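Local coordinates for protein ornithine cyclodeaminase (Methanococcus maripaludis S2, PDB 3C2Q) that converts L-ornithine to L-proline with release of ammonia, using NAD(+) as cofactor, at residues Tyr163-Thr175 with Ile239-Ile253. Sequence-based numbering, arbitrary orientation.
Sequences YIQAILAGNALAT and IPYVLAGSIRDDGPI
With CG trans to its backbone nitrogen (chi1 -169°), Asn171 sends its amide from the first turn of helix 171-183 across to the loop 251-253, which it grips with both ends. OD1 accepts the backbone N-H of Ile253 at 3.0 Å, the donor tilted moderately from the carbonyl plane. ND2 reaches Gly251 O at 3.3 Å in a more bent bond (139° at the hydrogen), above the plane of that peptide, so that the amide carbon lies against Pro252 CA. A water accepts from ND2 and donates to Asp249 OD1. A second water takes the N-H of Asn171 and gives its protons to Ala244 O and Asp249 OD2, joining the start of the helix to Ala244 and Asp249. Asp249 OD2 also receives the N-H of Ser246 at 2.9 Å, which helps to hold the carboxylate beside Asn171 CB.

Asn171 and Ala172 open the helix that follows strand 166-170, with Gly170 as N-cap, in the strand-to-helix order of a Rossmann fold, and both, like Asp250, probably contribute to the NAD(+) site. Strand 241-244 runs parallel to 166-170 as an outermost strand, within this chain, of the parallel sheet. Four bonds zip the pair, from Ile167 N to Pro240 O, Val242 N to Ile167 O, Ala169 N to Val242 O and Ala244 N to Ala169 O.

On one face Leu168 and Val242 lie alongside each other, CD2 of the leucine 3.6 Å from CB of the valine, beneath helix 260-271. On the other, Leu243, whose CG stands trans to its carbonyl carbon (chi1 -58°), brings CD1 to 3.5 Å from Ala174 CB and sets CD2 near Ala169 CB. Farther along the helix, the Thr175 and Ile253 side chains pass each other running in opposite directions, CG2 of Thr175 3.8 Å from CG2 of Ile253; the Thr175 hydroxyl donates to Asn171 O and is also hydrogen-bonded to His204 NE2.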
loop_
_atom_site.group_PDB
_atom_site.type_symbol
_atom_site.label_atom_id
_atom_site.label_comp_id
_atom_site.label_asym_id
_atom_site.label_seq_id
_atom_site.Cartn_x
_atom_site.Cartn_y
_atom_site.Cartn_z
ATOM N N TYR B 163 -21.118 -23.016 -8.371
ATOM C CA TYR B 163 -21.125 -21.544 -8.504
ATOM C C TYR B 163 -20.252 -20.990 -9.640
ATOM O O TYR B 163 -20.462 -19.866 -10.090
ATOM C CB TYR B 163 -20.714 -20.853 -7.194
ATOM C CG TYR B 163 -21.722 -20.981 -6.097
ATOM C CD1 TYR B 163 -22.806 -20.114 -6.004
ATOM C CD2 TYR B 163 -21.602 -21.986 -5.160
ATOM C CE1 TYR B 163 -23.756 -20.265 -4.987
ATOM C CE2 TYR B 163 -22.531 -22.132 -4.134
ATOM C CZ TYR B 163 -23.594 -21.277 -4.060
ATOM O OH TYR B 163 -24.495 -21.457 -3.013
ATOM N N ILE B 164 -19.288 -21.772 -10.099
ATOM C CA ILE B 164 -18.228 -21.272 -10.960
ATOM C C ILE B 164 -18.302 -21.897 -12.350
ATOM O O ILE B 164 -18.146 -23.094 -12.458
ATOM C CB ILE B 164 -16.814 -21.589 -10.342
ATOM C CG1 ILE B 164 -16.709 -21.125 -8.865
ATOM C CG2 ILE B 164 -15.706 -21.022 -11.207
ATOM C CD1 ILE B 164 -17.190 -19.728 -8.625
ATOM N N GLN B 165 -18.464 -21.085 -13.403
ATOM C CA GLN B 165 -18.532 -21.612 -14.785
ATOM C C GLN B 165 -17.237 -21.474 -15.600
ATOM O O GLN B 165 -17.112 -22.016 -16.700
ATOM C CB GLN B 165 -19.727 -20.994 -15.523
ATOM C CG GLN B 165 -21.107 -21.545 -15.078
ATOM C CD GLN B 165 -21.452 -21.300 -13.609
ATOM O OE1 GLN B 165 -21.560 -20.155 -13.164
ATOM N NE2 GLN B 165 -21.618 -22.384 -12.842
ATOM N N ALA B 166 -16.243 -20.767 -15.055
ATOM C CA ALA B 166 -14.966 -20.659 -15.717
ATOM C C ALA B 166 -13.930 -20.148 -14.739
ATOM O O ALA B 166 -14.269 -19.380 -13.831
ATOM C CB ALA B 166 -15.037 -19.701 -16.971
ATOM N N ILE B 167 -12.679 -20.552 -14.960
ATOM C CA ILE B 167 -11.516 -20.003 -14.209
ATOM C C ILE B 167 -10.419 -19.557 -15.154
ATOM O O ILE B 167 -9.961 -20.325 -16.004
ATOM C CB ILE B 167 -10.916 -21.020 -13.186
ATOM C CG1 ILE B 167 -11.955 -21.342 -12.095
ATOM C CG2 ILE B 167 -9.598 -20.445 -12.550
ATOM C CD1 ILE B 167 -11.428 -22.226 -10.964
ATOM N N LEU B 168 -10.007 -18.298 -15.032
ATOM C CA LEU B 168 -8.899 -17.774 -15.788
ATOM C C LEU B 168 -7.769 -17.511 -14.800
ATOM O O LEU B 168 -7.997 -16.870 -13.777
ATOM C CB LEU B 168 -9.311 -16.466 -16.464
ATOM C CG LEU B 168 -10.616 -16.521 -17.261
ATOM C CD1 LEU B 168 -10.849 -15.174 -17.921
ATOM C CD2 LEU B 168 -10.538 -17.625 -18.309
ATOM N N ALA B 169 -6.574 -18.006 -15.086
ATOM C CA ALA B 169 -5.481 -17.894 -14.117
ATOM C C ALA B 169 -4.201 -18.145 -14.885
ATOM O O ALA B 169 -4.220 -18.108 -16.131
ATOM C CB ALA B 169 -5.678 -18.904 -12.963
ATOM N N GLY B 170 -3.099 -18.335 -14.161
ATOM C CA GLY B 170 -1.818 -18.669 -14.746
ATOM C C GLY B 170 -1.314 -19.996 -14.196
ATOM O O GLY B 170 -2.007 -20.668 -13.437
ATOM N N ASN B 171 -0.071 -20.314 -14.536
ATOM C CA ASN B 171 0.614 -21.511 -14.094
ATOM C C ASN B 171 0.730 -21.525 -12.580
ATOM O O ASN B 171 0.630 -22.582 -11.957
ATOM C CB ASN B 171 2.038 -21.549 -14.680
ATOM C CG ASN B 171 2.724 -22.920 -14.484
ATOM O OD1 ASN B 171 2.255 -23.908 -14.989
ATOM N ND2 ASN B 171 3.843 -22.949 -13.768
ATOM N N ALA B 172 0.976 -20.348 -11.990
ATOM C CA ALA B 172 1.230 -20.306 -10.541
ATOM C C ALA B 172 0.001 -20.712 -9.724
ATOM O O ALA B 172 0.130 -21.519 -8.789
ATOM C CB ALA B 172 1.798 -18.937 -10.094
ATOM N N LEU B 173 -1.180 -20.193 -10.065
ATOM C CA LEU B 173 -2.383 -20.623 -9.381
ATOM C C LEU B 173 -2.591 -22.158 -9.468
ATOM O O LEU B 173 -2.799 -22.832 -8.451
ATOM C CB LEU B 173 -3.633 -19.927 -9.907
ATOM C CG LEU B 173 -4.910 -20.488 -9.238
ATOM C CD1 LEU B 173 -4.979 -20.111 -7.741
ATOM C CD2 LEU B 173 -6.161 -20.048 -9.884
ATOM N N ALA B 174 -2.583 -22.678 -10.689
ATOM C CA ALA B 174 -2.812 -24.121 -10.897
ATOM C C ALA B 174 -1.771 -24.968 -10.207
ATOM O O ALA B 174 -2.128 -25.961 -9.550
ATOM C CB ALA B 174 -2.875 -24.462 -12.388
ATOM N N THR B 175 -0.502 -24.594 -10.324
ATOM C CA THR B 175 0.554 -25.448 -9.785
ATOM C C THR B 175 0.647 -25.391 -8.259
ATOM O O THR B 175 0.969 -26.402 -7.643
ATOM C CB THR B 175 1.959 -25.218 -10.426
ATOM O OG1 THR B 175 2.407 -23.866 -10.158
ATOM C CG2 THR B 175 1.902 -25.479 -11.945
ATOM N N ILE B 239 -15.702 -27.795 -15.629
ATOM C CA ILE B 239 -15.585 -26.340 -15.648
ATOM C C ILE B 239 -14.357 -25.974 -16.445
ATOM O O ILE B 239 -13.276 -26.411 -16.117
ATOM C CB ILE B 239 -15.508 -25.746 -14.216
ATOM C CG1 ILE B 239 -16.871 -25.833 -13.570
ATOM C CG2 ILE B 239 -15.142 -24.230 -14.254
ATOM C CD1 ILE B 239 -16.976 -26.881 -12.576
ATOM N N PRO B 240 -14.525 -25.196 -17.517
ATOM C CA PRO B 240 -13.390 -24.838 -18.351
ATOM C C PRO B 240 -12.461 -23.859 -17.623
ATOM O O PRO B 240 -12.921 -23.059 -16.806
ATOM C CB PRO B 240 -14.039 -24.120 -19.537
ATOM C CG PRO B 240 -15.270 -23.572 -19.006
ATOM C CD PRO B 240 -15.778 -24.596 -18.010
ATOM N N TYR B 241 -11.175 -23.954 -17.905
ATOM C CA TYR B 241 -10.222 -22.991 -17.371
ATOM C C TYR B 241 -9.284 -22.575 -18.476
ATOM O O TYR B 241 -9.132 -23.288 -19.496
ATOM C CB TYR B 241 -9.457 -23.547 -16.162
ATOM C CG TYR B 241 -8.827 -24.911 -16.374
ATOM C CD1 TYR B 241 -7.575 -25.032 -16.952
ATOM C CD2 TYR B 241 -9.483 -26.080 -15.953
ATOM C CE1 TYR B 241 -6.987 -26.277 -17.153
ATOM C CE2 TYR B 241 -8.902 -27.329 -16.135
ATOM C CZ TYR B 241 -7.661 -27.418 -16.749
ATOM O OH TYR B 241 -7.070 -28.636 -16.937
ATOM N N VAL B 242 -8.664 -21.416 -18.297
ATOM C CA VAL B 242 -7.683 -20.950 -19.237
ATOM C C VAL B 242 -6.483 -20.578 -18.391
ATOM O O VAL B 242 -6.605 -19.714 -17.522
ATOM C CB VAL B 242 -8.206 -19.705 -20.023
ATOM C CG1 VAL B 242 -7.150 -19.179 -20.973
ATOM C CG2 VAL B 242 -9.515 -20.006 -20.765
ATOM N N LEU B 243 -5.354 -21.244 -18.602
ATOM C CA LEU B 243 -4.144 -20.924 -17.880
ATOM C C LEU B 243 -3.203 -20.227 -18.846
ATOM O O LEU B 243 -2.707 -20.850 -19.807
ATOM C CB LEU B 243 -3.484 -22.193 -17.300
ATOM C CG LEU B 243 -4.318 -23.054 -16.347
ATOM C CD1 LEU B 243 -3.453 -24.240 -15.880
ATOM C CD2 LEU B 243 -4.862 -22.226 -15.161
ATOM N N ALA B 244 -2.968 -18.934 -18.614
ATOM C CA ALA B 244 -2.109 -18.146 -19.491
ATOM C C ALA B 244 -0.678 -18.237 -19.000
ATOM O O ALA B 244 -0.418 -18.016 -17.820
ATOM C CB ALA B 244 -2.581 -16.694 -19.529
ATOM N N GLY B 245 0.239 -18.594 -19.899
ATOM C CA GLY B 245 1.670 -18.619 -19.598
ATOM C C GLY B 245 2.219 -17.218 -19.387
ATOM O O GLY B 245 1.640 -16.240 -19.870
ATOM N N SER B 246 3.302 -17.119 -18.624
ATOM C CA SER B 246 3.935 -15.829 -18.381
ATOM C C SER B 246 5.432 -16.028 -18.415
ATOM O O SER B 246 5.926 -17.158 -18.230
ATOM C CB SER B 246 3.462 -15.253 -17.043
ATOM O OG SER B 246 4.523 -15.090 -16.122
ATOM N N ILE B 247 6.168 -14.939 -18.637
ATOM C CA ILE B 247 7.626 -14.990 -18.640
ATOM C C ILE B 247 8.266 -15.457 -17.303
ATOM O O ILE B 247 9.452 -15.825 -17.276
ATOM C CB ILE B 247 8.206 -13.618 -19.063
ATOM C CG1 ILE B 247 7.616 -12.480 -18.188
ATOM C CG2 ILE B 247 7.937 -13.380 -20.571
ATOM C CD1 ILE B 247 8.306 -11.091 -18.400
ATOM N N ARG B 248 7.508 -15.444 -16.205
ATOM C CA ARG B 248 8.029 -15.997 -14.927
ATOM C C ARG B 248 8.025 -17.517 -14.837
ATOM O O ARG B 248 8.596 -18.043 -13.904
ATOM C CB ARG B 248 7.201 -15.581 -13.714
ATOM C CG ARG B 248 7.069 -14.151 -13.374
ATOM C CD ARG B 248 6.003 -14.107 -12.273
ATOM N NE ARG B 248 4.995 -15.122 -12.600
ATOM C CZ ARG B 248 4.783 -16.274 -11.943
ATOM N NH1 ARG B 248 5.479 -16.587 -10.840
ATOM N NH2 ARG B 248 3.856 -17.121 -12.406
ATOM N N ASP B 249 7.315 -18.212 -15.727
ATOM C CA ASP B 249 7.221 -19.684 -15.709
ATOM C C ASP B 249 8.463 -20.441 -16.241
ATOM O O ASP B 249 8.693 -20.511 -17.459
ATOM C CB ASP B 249 6.009 -20.132 -16.550
ATOM C CG ASP B 249 4.720 -19.469 -16.152
ATOM O OD1 ASP B 249 4.603 -19.011 -15.004
ATOM O OD2 ASP B 249 3.788 -19.428 -16.981
ATOM N N ASP B 250 9.251 -21.054 -15.366
ATOM C CA ASP B 250 10.317 -22.001 -15.831
ATOM C C ASP B 250 9.769 -23.444 -16.069
ATOM O O ASP B 250 10.374 -24.262 -16.854
ATOM C CB ASP B 250 11.486 -22.047 -14.832
ATOM C CG ASP B 250 11.056 -22.608 -13.482
ATOM O OD1 ASP B 250 11.081 -23.870 -13.278
ATOM O OD2 ASP B 250 10.639 -21.775 -12.634
ATOM N N GLY B 251 8.639 -23.745 -15.401
ATOM C CA GLY B 251 8.004 -25.044 -15.512
ATOM C C GLY B 251 6.522 -24.967 -15.770
ATOM O O GLY B 251 5.728 -25.393 -14.915
ATOM N N PRO B 252 6.110 -24.469 -16.964
ATOM C CA PRO B 252 4.679 -24.398 -17.138
ATOM C C PRO B 252 4.195 -25.824 -17.341
ATOM O O PRO B 252 4.856 -26.581 -18.047
ATOM C CB PRO B 252 4.511 -23.615 -18.453
ATOM C CG PRO B 252 5.740 -23.888 -19.196
ATOM C CD PRO B 252 6.850 -24.033 -18.158
ATOM N N ILE B 253 3.053 -26.171 -16.780
ATOM C CA ILE B 253 2.458 -27.481 -17.026
ATOM C C ILE B 253 1.824 -27.535 -18.425
ATOM O O ILE B 253 1.631 -26.495 -19.078
ATOM C CB ILE B 253 1.440 -27.865 -15.908
ATOM C CG1 ILE B 253 0.384 -26.761 -15.749
ATOM C CG2 ILE B 253 2.213 -28.147 -14.604
ATOM C CD1 ILE B 253 -0.902 -27.169 -15.076
HETATM O O HOH W 1 1.464 -18.290 -16.020
HETATM O O HOH W 2 5.106 -20.658 -12.378
#